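Local structure of gamma-butyrobetaine hydroxylase-like N-terminal domain-containing protein (Acidithiobacillus ferrooxidans, 3LUU) at residues 31-42 / 90-101; 60-68 / 77-85. The protein is of unknown function but binds zinc and belongs to the gamma-butyrobetaine hydroxylase-like N-terminal (DUF971) family. All coordinates share one frame; numbering follows the deposited sequence.

The two contacts lie about 13 Å apart, centre to centre, in a small chain built from two three-stranded antiparallel sheets and two short helices. Contact 2 is nested along the chain inside the loop that contact 1 closes: helix 35-40 comes before strand 66-72, and strand 76-81 runs on to strand 89-91 and helix 92-98. Strands 76-81 and 89-91 are neighbours in one sheet, so both contacts reach it, and Phe90 N probably bonds to Val77 O. A salt bridge from Arg39 of helix 35-40 to Asp83 also joins them. Contact 1 holds the zinc site, while contact 2 joins the outer strand 66-72 to the central strand 76-81 of the sheet beside it.

Contact 1. Residues 31-42 / 90-101; sequences SRLTFEHLRVEC and FTWEYLRRLDAE. With ZN (zinc ion), chain B.
Residues 31-42 and 90-101 pack two strand-to-helix units together near the centre of the chain, over a leucine core that a zinc ion closes at one end. Leu38 CD2 is the hub: it lies 3.6 Å from Leu95 CD2, the two side chains crossing at about a right angle, and also touches Leu98 CD1 and the CE2 corner of the Phe90 ring. Leu33 reaches the same helix with both methyls, CD1 against Leu95 and CD2 against Leu98.

Polar bonds pin the margins. Tyr94 OH donates to Glu41 O, 2.6 Å away and in the carbonyl plane, just where helix 35-40 ends. Ser31 OG donates to Asp99 OD2 from above the carboxylate plane, and His29 gives that oxygen a second partner.

The metal takes His37 NE2 at 2.0 Å, with the imidazole swung out by a CG anti to the backbone N (chi1 -170°). Glu41, bent at chi2 (-90°) over Leu98 CD2, brings OE2 to zinc at 2.0 Å. Glu101 supplies its terminal carboxylate, O at 2.0 Å and OXT at 2.3 Å, so that the zinc site joins His37 and Glu41, from helix 35-40 and its end, to the chain's own C-terminus.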
loop_
_atom_site.group_PDB
_atom_site.type_symbol
_atom_site.label_atom_id
_atom_site.label_comp_id
_atom_site.label_asym_id
_atom_site.label_seq_id
_atom_site.Cartn_x
_atom_site.Cartn_y
_atom_site.Cartn_z
ATOM N N SER A 31 -8.367 -1.479 -5.472
ATOM C CA SER A 31 -7.541 -2.451 -4.771
ATOM C C SER A 31 -7.888 -2.375 -3.315
ATOM O O SER A 31 -8.184 -1.297 -2.796
ATOM C CB SER A 31 -6.059 -2.154 -4.960
ATOM O OG SER A 31 -5.671 -2.200 -6.325
ATOM N N ARG A 32 -7.921 -3.528 -2.659
ATOM C CA ARG A 32 -8.053 -3.582 -1.220
ATOM C C ARG A 32 -6.849 -4.391 -0.744
ATOM O O ARG A 32 -6.846 -5.620 -0.834
ATOM C CB ARG A 32 -9.372 -4.210 -0.793
ATOM C CG ARG A 32 -10.615 -3.459 -1.239
ATOM C CD ARG A 32 -11.919 -4.193 -0.787
ATOM N NE ARG A 32 -12.439 -3.645 0.460
ATOM C CZ ARG A 32 -12.178 -4.088 1.693
ATOM N NH1 ARG A 32 -11.410 -5.152 1.909
ATOM N NH2 ARG A 32 -12.713 -3.454 2.736
ATOM N N LEU A 33 -5.836 -3.681 -0.241
ATOM C CA LEU A 33 -4.570 -4.263 0.156
ATOM C C LEU A 33 -4.475 -4.220 1.675
ATOM O O LEU A 33 -4.584 -3.140 2.251
ATOM C CB LEU A 33 -3.423 -3.485 -0.478
ATOM C CG LEU A 33 -3.330 -3.626 -2.000
ATOM C CD1 LEU A 33 -2.359 -2.590 -2.532
ATOM C CD2 LEU A 33 -2.908 -5.065 -2.326
ATOM N N THR A 34 -4.311 -5.381 2.326
ATOM C CA THR A 34 -4.215 -5.372 3.794
ATOM C C THR A 34 -2.944 -4.634 4.247
ATOM O O THR A 34 -1.872 -4.673 3.597
ATOM C CB THR A 34 -4.242 -6.783 4.437
ATOM O OG1 THR A 34 -3.094 -7.508 4.026
ATOM C CG2 THR A 34 -5.529 -7.552 4.073
ATOM N N PHE A 35 -3.057 -3.967 5.388
ATOM C CA PHE A 35 -1.879 -3.362 6.019
ATOM C C PHE A 35 -0.750 -4.378 6.190
ATOM O O PHE A 35 0.429 -4.060 5.988
ATOM C CB PHE A 35 -2.283 -2.787 7.382
ATOM C CG PHE A 35 -3.191 -1.567 7.303
ATOM C CD1 PHE A 35 -3.435 -0.905 6.107
ATOM C CD2 PHE A 35 -3.745 -1.027 8.450
ATOM C CE1 PHE A 35 -4.241 0.216 6.050
ATOM C CE2 PHE A 35 -4.557 0.129 8.377
ATOM C CZ PHE A 35 -4.777 0.743 7.171
ATOM N N GLU A 36 -1.116 -5.598 6.590
ATOM C CA GLU A 36 -0.155 -6.676 6.776
ATOM C C GLU A 36 0.612 -6.960 5.499
ATOM O O GLU A 36 1.816 -7.059 5.516
ATOM C CB GLU A 36 -0.869 -7.945 7.180
ATOM C CG GLU A 36 0.066 -9.129 7.386
ATOM C CD GLU A 36 -0.666 -10.458 7.579
ATOM O OE1 GLU A 36 -1.809 -10.623 7.081
ATOM O OE2 GLU A 36 -0.079 -11.337 8.254
ATOM N N HIS A 37 -0.125 -7.155 4.409
ATOM C CA HIS A 37 0.456 -7.430 3.093
ATOM C C HIS A 37 1.411 -6.322 2.663
ATOM O O HIS A 37 2.549 -6.590 2.264
ATOM C CB HIS A 37 -0.679 -7.639 2.093
ATOM C CG HIS A 37 -0.256 -8.160 0.758
ATOM N ND1 HIS A 37 -1.122 -8.217 -0.310
ATOM C CD2 HIS A 37 0.914 -8.666 0.318
ATOM C CE1 HIS A 37 -0.500 -8.728 -1.351
ATOM N NE2 HIS A 37 0.737 -8.998 -0.999
ATOM N N LEU A 38 0.972 -5.079 2.817
ATOM C CA LEU A 38 1.811 -3.930 2.485
ATOM C C LEU A 38 3.125 -3.931 3.303
ATOM O O LEU A 38 4.224 -3.685 2.782
ATOM C CB LEU A 38 1.024 -2.623 2.706
ATOM C CG LEU A 38 -0.136 -2.347 1.739
ATOM C CD1 LEU A 38 -1.063 -1.314 2.347
ATOM C CD2 LEU A 38 0.383 -1.886 0.382
ATOM N N ARG A 39 3.008 -4.237 4.582
ATOM C CA ARG A 39 4.176 -4.269 5.436
ATOM C C ARG A 39 5.141 -5.382 5.047
ATOM O O ARG A 39 6.354 -5.162 4.986
ATOM C CB ARG A 39 3.737 -4.374 6.907
ATOM C CG ARG A 39 4.867 -4.410 7.930
ATOM C CD ARG A 39 5.750 -3.197 7.857
ATOM N NE ARG A 39 6.926 -3.362 8.688
ATOM C CZ ARG A 39 8.087 -3.879 8.287
ATOM N NH1 ARG A 39 8.266 -4.294 7.047
ATOM N NH2 ARG A 39 9.089 -3.989 9.146
ATOM N N VAL A 40 4.636 -6.586 4.802
ATOM C CA VAL A 40 5.560 -7.694 4.523
ATOM C C VAL A 40 6.152 -7.582 3.127
ATOM O O VAL A 40 7.200 -8.140 2.876
ATOM C CB VAL A 40 4.951 -9.087 4.800
ATOM C CG1 VAL A 40 4.439 -9.161 6.258
ATOM C CG2 VAL A 40 3.858 -9.392 3.886
ATOM N N GLU A 41 5.479 -6.871 2.227
ATOM C CA GLU A 41 6.020 -6.519 0.877
ATOM C C GLU A 41 6.619 -5.117 0.785
ATOM O O GLU A 41 6.817 -4.621 -0.307
ATOM C CB GLU A 41 4.890 -6.509 -0.152
ATOM C CG GLU A 41 4.105 -7.767 -0.250
ATOM C CD GLU A 41 4.682 -8.684 -1.244
ATOM O OE1 GLU A 41 5.916 -8.590 -1.405
ATOM O OE2 GLU A 41 3.901 -9.455 -1.862
ATOM N N CYS A 42 6.842 -4.455 1.906
ATOM C CA CYS A 42 7.395 -3.106 1.921
ATOM C C CYS A 42 8.729 -3.057 1.164
ATOM O O CYS A 42 9.680 -3.683 1.623
ATOM C CB CYS A 42 7.590 -2.668 3.372
ATOM S SG CYS A 42 8.241 -1.009 3.570
ATOM N N PHE A 90 6.114 3.321 -1.948
ATOM C CA PHE A 90 5.377 2.395 -2.791
ATOM C C PHE A 90 4.943 3.156 -4.026
ATOM O O PHE A 90 4.128 4.095 -3.926
ATOM C CB PHE A 90 4.129 1.890 -2.090
ATOM C CG PHE A 90 4.388 0.973 -0.920
ATOM C CD1 PHE A 90 4.910 1.471 0.264
ATOM C CD2 PHE A 90 4.024 -0.367 -0.980
ATOM C CE1 PHE A 90 5.103 0.656 1.354
ATOM C CE2 PHE A 90 4.244 -1.192 0.117
ATOM C CZ PHE A 90 4.784 -0.671 1.273
ATOM N N THR A 91 5.444 2.751 -5.189
ATOM C CA THR A 91 4.981 3.378 -6.417
ATOM C C THR A 91 3.564 2.873 -6.705
ATOM O O THR A 91 3.166 1.794 -6.244
ATOM C CB THR A 91 5.875 3.097 -7.610
ATOM O OG1 THR A 91 5.825 1.704 -7.957
ATOM C CG2 THR A 91 7.314 3.497 -7.306
ATOM N N TRP A 92 2.806 3.667 -7.452
ATOM C CA TRP A 92 1.480 3.276 -7.917
ATOM C C TRP A 92 1.508 1.941 -8.676
ATOM O O TRP A 92 0.679 1.070 -8.431
ATOM C CB TRP A 92 0.874 4.373 -8.792
ATOM C CG TRP A 92 0.798 5.711 -8.117
ATOM C CD1 TRP A 92 1.229 6.902 -8.625
ATOM C CD2 TRP A 92 0.266 5.998 -6.820
ATOM N NE1 TRP A 92 0.994 7.912 -7.727
ATOM C CE2 TRP A 92 0.408 7.390 -6.610
ATOM C CE3 TRP A 92 -0.345 5.227 -5.824
ATOM C CZ2 TRP A 92 -0.021 8.021 -5.438
ATOM C CZ3 TRP A 92 -0.778 5.860 -4.658
ATOM C CH2 TRP A 92 -0.604 7.242 -4.480
ATOM N N GLU A 93 2.499 1.774 -9.542
ATOM C CA GLU A 93 2.691 0.551 -10.297
ATOM C C GLU A 93 2.871 -0.647 -9.355
ATOM O O GLU A 93 2.242 -1.686 -9.525
ATOM C CB GLU A 93 3.880 0.697 -11.276
ATOM C CG GLU A 93 3.710 -0.009 -12.593
ATOM N N TYR A 94 3.728 -0.495 -8.352
ATOM C CA TYR A 94 3.951 -1.539 -7.355
ATOM C C TYR A 94 2.680 -1.893 -6.566
ATOM O O TYR A 94 2.390 -3.057 -6.375
ATOM C CB TYR A 94 5.019 -1.090 -6.379
ATOM C CG TYR A 94 5.502 -2.146 -5.440
ATOM C CD1 TYR A 94 6.177 -3.253 -5.908
ATOM C CD2 TYR A 94 5.325 -2.028 -4.102
ATOM C CE1 TYR A 94 6.627 -4.219 -5.055
ATOM C CE2 TYR A 94 5.786 -2.992 -3.239
ATOM C CZ TYR A 94 6.432 -4.072 -3.716
ATOM O OH TYR A 94 6.908 -5.014 -2.839
ATOM N N LEU A 95 1.942 -0.892 -6.104
ATOM C CA LEU A 95 0.706 -1.132 -5.369
ATOM C C LEU A 95 -0.287 -1.903 -6.216
ATOM O O LEU A 95 -0.897 -2.888 -5.757
ATOM C CB LEU A 95 0.065 0.171 -4.927
ATOM C CG LEU A 95 0.769 0.936 -3.844
ATOM C CD1 LEU A 95 0.084 2.298 -3.713
ATOM C CD2 LEU A 95 0.720 0.146 -2.547
ATOM N N ARG A 96 -0.440 -1.488 -7.468
ATOM C CA ARG A 96 -1.330 -2.206 -8.368
ATOM C C ARG A 96 -0.911 -3.675 -8.557
ATOM O O ARG A 96 -1.766 -4.576 -8.555
ATOM C CB ARG A 96 -1.429 -1.473 -9.701
ATOM C CG ARG A 96 -2.472 -1.964 -10.591
ATOM C CD ARG A 96 -3.851 -1.840 -9.996
ATOM N NE ARG A 96 -4.769 -2.600 -10.833
ATOM C CZ ARG A 96 -5.670 -2.091 -11.666
ATOM N NH1 ARG A 96 -5.844 -0.770 -11.812
ATOM N NH2 ARG A 96 -6.412 -2.934 -12.365
ATOM N N ARG A 97 0.394 -3.893 -8.713
ATOM C CA ARG A 97 0.997 -5.222 -8.843
ATOM C C ARG A 97 0.748 -6.104 -7.622
ATOM O O ARG A 97 0.575 -7.318 -7.768
ATOM C CB ARG A 97 2.520 -5.112 -9.107
ATOM C CG ARG A 97 2.977 -5.324 -10.579
ATOM C CD ARG A 97 4.488 -4.982 -10.835
ATOM N NE ARG A 97 5.374 -5.255 -9.681
ATOM C CZ ARG A 97 6.383 -6.140 -9.626
ATOM N NH1 ARG A 97 6.729 -6.892 -10.678
ATOM N NH2 ARG A 97 7.082 -6.259 -8.490
ATOM N N LEU A 98 0.728 -5.507 -6.424
ATOM C CA LEU A 98 0.425 -6.264 -5.197
ATOM C C LEU A 98 -0.986 -6.819 -5.173
ATOM O O LEU A 98 -1.246 -7.769 -4.450
ATOM C CB LEU A 98 0.666 -5.450 -3.919
ATOM C CG LEU A 98 2.102 -5.128 -3.533
ATOM C CD1 LEU A 98 2.028 -4.312 -2.243
ATOM C CD2 LEU A 98 3.042 -6.330 -3.351
ATOM N N ASP A 99 -1.903 -6.236 -5.942
ATOM C CA ASP A 99 -3.262 -6.789 -6.051
ATOM C C ASP A 99 -3.291 -8.260 -6.554
ATOM O O ASP A 99 -4.192 -9.027 -6.207
ATOM C CB ASP A 99 -4.120 -5.921 -6.978
ATOM C CG ASP A 99 -5.400 -5.438 -6.330
ATOM O OD1 ASP A 99 -5.711 -5.758 -5.156
ATOM O OD2 ASP A 99 -6.096 -4.703 -7.036
ATOM N N ALA A 100 -2.303 -8.658 -7.348
ATOM C CA ALA A 100 -2.170 -10.051 -7.788
ATOM C C ALA A 100 -0.947 -10.855 -7.202
ATOM O O ALA A 100 -0.901 -12.075 -7.379
ATOM C CB ALA A 100 -2.145 -10.076 -9.297
ATOM N N GLU A 101 0.010 -10.215 -6.507
ATOM C CA GLU A 101 1.271 -10.883 -6.050
ATOM C C GLU A 101 1.702 -10.553 -4.621
ATOM O O GLU A 101 1.064 -9.814 -3.886
ATOM C CB GLU A 101 2.454 -10.535 -6.985
ATOM C CG GLU A 101 3.122 -9.146 -6.730
ATOM C CD GLU A 101 4.444 -8.941 -7.475
ATOM O OE1 GLU A 101 4.451 -9.186 -8.708
ATOM O OE2 GLU A 101 5.448 -8.512 -6.827
ATOM O OXT GLU A 101 2.754 -11.006 -4.152
HETATM ZN ZN ZN B . 2.013 -10.136 -2.106
HETATM O O HOH W 1 -5.120 -7.651 -2.382
#

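Contact 2. Residues 60-68 / 77-85; sequences GKEHVSVVE and VQLHFSDGH
Ser82 and Asp83 both carry their first side-chain branch between the backbone N and the carbonyl carbon (chi1 67° and 61°), which turns the hydroxyl and the carboxylate toward residues 61-65. Ser82 OG accepts from Ser65 N at 2.9 Å in a nearly straight bond (172°), while Ser82 N returns a bond to Ser65 O, so the two serines grip each other twice. Lys61, bent at chi2, crosses Asp83 at about a right angle and sets NZ 2.9 Å from OD2, on the anti lone pair of that oxygen. Arg39 of helix 35-40 holds the same OD2, so one carboxylate oxygen answers two cations. An asparagine in place of Asp83 would probably leave Lys61 and Arg39 without their shared negative charge and weaken the tie between loop and helix.

Val64 CG1 rests against both Asp83 OD1 and Phe81 CB, and Val66 CG2 comes obliquely upon the Phe81 ring, 3.5 Å from CE1. Val66 and Phe81 form a non-hydrogen-bonded pair whose side chains share the face turned to helix 35-40, where Phe35 and Arg39 meet them. Beyond this pair the register slips by one residue. His80 O takes Val67 N at 2.7 Å, nearly along the C=O axis, and also a weak, longer bond from Glu68 N. Val67 CG2 sits against the same carbonyl oxygen at 3.1 Å. Glu68 O then accepts from His80 N at 2.9 Å, restoring the pairing, while the His80 ring has its edge to that oxygen. Two residues, Val67 and Glu68, thus face the single His80: a classic beta bulge in the antiparallel hairpin of strands 66-72 and 76-81.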
loop_
_atom_site.group_PDB
_atom_site.type_symbol
_atom_site.label_atom_id
_atom_site.label_comp_id
_atom_site.label_asym_id
_atom_site.label_seq_id
_atom_site.Cartn_x
_atom_site.Cartn_y
_atom_site.Cartn_z
ATOM N N GLY A 60 4.974 -12.396 11.017
ATOM C CA GLY A 60 4.853 -11.592 12.242
ATOM C C GLY A 60 4.328 -10.164 12.145
ATOM O O GLY A 60 4.523 -9.361 13.079
ATOM N N LYS A 61 3.643 -9.822 11.050
ATOM C CA LYS A 61 3.182 -8.442 10.870
ATOM C C LYS A 61 1.660 -8.319 10.815
ATOM O O LYS A 61 1.150 -7.296 10.401
ATOM C CB LYS A 61 3.823 -7.807 9.629
ATOM C CG LYS A 61 5.361 -7.719 9.650
ATOM C CD LYS A 61 5.880 -6.876 10.858
ATOM C CE LYS A 61 7.447 -6.845 10.959
ATOM N NZ LYS A 61 7.948 -6.128 12.218
ATOM N N GLU A 62 0.949 -9.336 11.298
ATOM C CA GLU A 62 -0.509 -9.321 11.240
ATOM C C GLU A 62 -1.162 -8.194 12.060
ATOM O O GLU A 62 -2.266 -7.743 11.752
ATOM C CB GLU A 62 -1.105 -10.678 11.608
ATOM C CG GLU A 62 -0.944 -11.117 13.055
ATOM C CD GLU A 62 0.325 -11.922 13.290
ATOM O OE1 GLU A 62 1.283 -11.787 12.491
ATOM O OE2 GLU A 62 0.347 -12.698 14.271
ATOM N N HIS A 63 -0.466 -7.727 13.091
ATOM C CA HIS A 63 -0.999 -6.650 13.914
ATOM C C HIS A 63 -0.473 -5.277 13.542
ATOM O O HIS A 63 -0.857 -4.278 14.163
ATOM C CB HIS A 63 -0.802 -6.969 15.394
ATOM C CG HIS A 63 -1.824 -7.943 15.925
ATOM N ND1 HIS A 63 -1.502 -9.213 16.359
ATOM C CD2 HIS A 63 -3.169 -7.832 16.063
ATOM C CE1 HIS A 63 -2.598 -9.833 16.758
ATOM N NE2 HIS A 63 -3.625 -9.019 16.585
ATOM N N VAL A 64 0.311 -5.185 12.470
ATOM C CA VAL A 64 0.880 -3.892 12.077
ATOM C C VAL A 64 -0.199 -3.053 11.353
ATOM O O VAL A 64 -1.097 -3.609 10.672
ATOM C CB VAL A 64 2.215 -4.119 11.301
ATOM C CG1 VAL A 64 2.798 -2.838 10.815
ATOM C CG2 VAL A 64 3.245 -4.862 12.280
ATOM N N SER A 65 -0.195 -1.737 11.591
ATOM C CA SER A 65 -1.094 -0.861 10.869
ATOM C C SER A 65 -0.338 0.238 10.129
ATOM O O SER A 65 0.808 0.523 10.429
ATOM C CB SER A 65 -2.156 -0.270 11.800
ATOM O OG SER A 65 -1.570 0.653 12.687
ATOM N N VAL A 66 -0.989 0.803 9.109
ATOM C CA VAL A 66 -0.507 1.981 8.428
ATOM C C VAL A 66 -1.023 3.176 9.231
ATOM O O VAL A 66 -2.236 3.391 9.378
ATOM C CB VAL A 66 -0.961 2.024 6.966
ATOM C CG1 VAL A 66 -0.620 3.352 6.341
ATOM C CG2 VAL A 66 -0.314 0.855 6.192
ATOM N N VAL A 67 -0.093 3.919 9.797
ATOM C CA VAL A 67 -0.422 5.085 10.605
ATOM C C VAL A 67 -0.551 6.355 9.773
ATOM O O VAL A 67 -1.332 7.239 10.128
ATOM C CB VAL A 67 0.533 5.233 11.789
ATOM C CG1 VAL A 67 0.381 4.007 12.680
ATOM C CG2 VAL A 67 1.957 5.419 11.350
ATOM N N GLU A 68 0.164 6.432 8.645
ATOM C CA GLU A 68 0.045 7.554 7.745
ATOM C C GLU A 68 0.454 7.192 6.341
ATOM O O GLU A 68 1.275 6.323 6.142
ATOM C CB GLU A 68 0.919 8.711 8.242
ATOM C CG GLU A 68 0.366 10.055 7.807
ATOM C CD GLU A 68 1.034 11.224 8.489
ATOM O OE1 GLU A 68 1.896 11.010 9.379
ATOM O OE2 GLU A 68 0.689 12.368 8.114
ATOM N N VAL A 77 3.637 6.738 -2.869
ATOM C CA VAL A 77 3.277 7.104 -1.506
ATOM C C VAL A 77 4.291 6.461 -0.535
ATOM O O VAL A 77 4.814 5.364 -0.772
ATOM C CB VAL A 77 1.825 6.678 -1.036
ATOM C CG1 VAL A 77 0.767 7.650 -1.546
ATOM C CG2 VAL A 77 1.507 5.177 -1.346
ATOM N N GLN A 78 4.540 7.165 0.556
ATOM C CA GLN A 78 5.346 6.668 1.638
ATOM C C GLN A 78 4.343 6.178 2.678
ATOM O O GLN A 78 3.446 6.937 3.102
ATOM C CB GLN A 78 6.169 7.805 2.217
ATOM C CG GLN A 78 7.100 7.405 3.350
ATOM C CD GLN A 78 7.739 8.609 4.048
ATOM O OE1 GLN A 78 7.087 9.654 4.310
ATOM N NE2 GLN A 78 8.999 8.456 4.396
ATOM N N LEU A 79 4.482 4.936 3.105
ATOM C CA LEU A 79 3.605 4.410 4.157
ATOM C C LEU A 79 4.390 4.390 5.472
ATOM O O LEU A 79 5.548 3.963 5.511
ATOM C CB LEU A 79 3.070 3.025 3.815
ATOM C CG LEU A 79 2.295 2.836 2.519
ATOM C CD1 LEU A 79 1.680 1.460 2.499
ATOM C CD2 LEU A 79 1.266 3.951 2.324
ATOM N N HIS A 80 3.792 4.923 6.529
ATOM C CA HIS A 80 4.362 4.845 7.878
ATOM C C HIS A 80 3.610 3.772 8.655
ATOM O O HIS A 80 2.376 3.804 8.740
ATOM C CB HIS A 80 4.258 6.180 8.604
ATOM C CG HIS A 80 4.993 7.282 7.926
ATOM N ND1 HIS A 80 6.160 7.810 8.428
ATOM C CD2 HIS A 80 4.756 7.923 6.762
ATOM C CE1 HIS A 80 6.598 8.745 7.608
ATOM N NE2 HIS A 80 5.764 8.837 6.593
ATOM N N PHE A 81 4.356 2.838 9.216
ATOM C CA PHE A 81 3.787 1.687 9.885
ATOM C C PHE A 81 3.930 1.790 11.404
ATOM O O PHE A 81 4.771 2.536 11.929
ATOM C CB PHE A 81 4.455 0.399 9.386
ATOM C CG PHE A 81 4.182 0.087 7.933
ATOM C CD1 PHE A 81 3.007 -0.548 7.555
ATOM C CD2 PHE A 81 5.124 0.374 6.960
ATOM C CE1 PHE A 81 2.764 -0.866 6.212
ATOM C CE2 PHE A 81 4.890 0.068 5.619
ATOM C CZ PHE A 81 3.696 -0.556 5.255
ATOM N N SER A 82 3.087 1.031 12.097
ATOM C CA SER A 82 3.009 1.081 13.550
ATOM C C SER A 82 4.190 0.376 14.259
ATOM O O SER A 82 4.392 0.578 15.446
ATOM C CB SER A 82 1.661 0.527 13.995
ATOM O OG SER A 82 1.575 -0.849 13.717
ATOM N N ASP A 83 4.965 -0.438 13.540
ATOM C CA ASP A 83 6.212 -0.995 14.084
ATOM C C ASP A 83 7.453 -0.061 13.927
ATOM O O ASP A 83 8.556 -0.499 14.207
ATOM C CB ASP A 83 6.480 -2.408 13.528
ATOM C CG ASP A 83 6.641 -2.436 12.011
ATOM O OD1 ASP A 83 6.323 -1.445 11.328
ATOM O OD2 ASP A 83 7.124 -3.444 11.492
ATOM N N GLY A 84 7.270 1.214 13.533
ATOM C CA GLY A 84 8.379 2.220 13.364
ATOM C C GLY A 84 8.916 2.346 11.925
ATOM O O GLY A 84 9.635 3.304 11.553
ATOM N N HIS A 85 8.553 1.371 11.101
ATOM C CA HIS A 85 9.092 1.330 9.762
ATOM C C HIS A 85 8.337 2.327 8.874
ATOM O O HIS A 85 7.115 2.430 8.880
ATOM C CB HIS A 85 9.195 -0.116 9.282
ATOM C CG HIS A 85 10.166 -0.919 10.100
ATOM N ND1 HIS A 85 11.511 -0.990 9.802
ATOM C CD2 HIS A 85 10.001 -1.610 11.254
ATOM C CE1 HIS A 85 12.123 -1.732 10.709
ATOM N NE2 HIS A 85 11.228 -2.120 11.602
#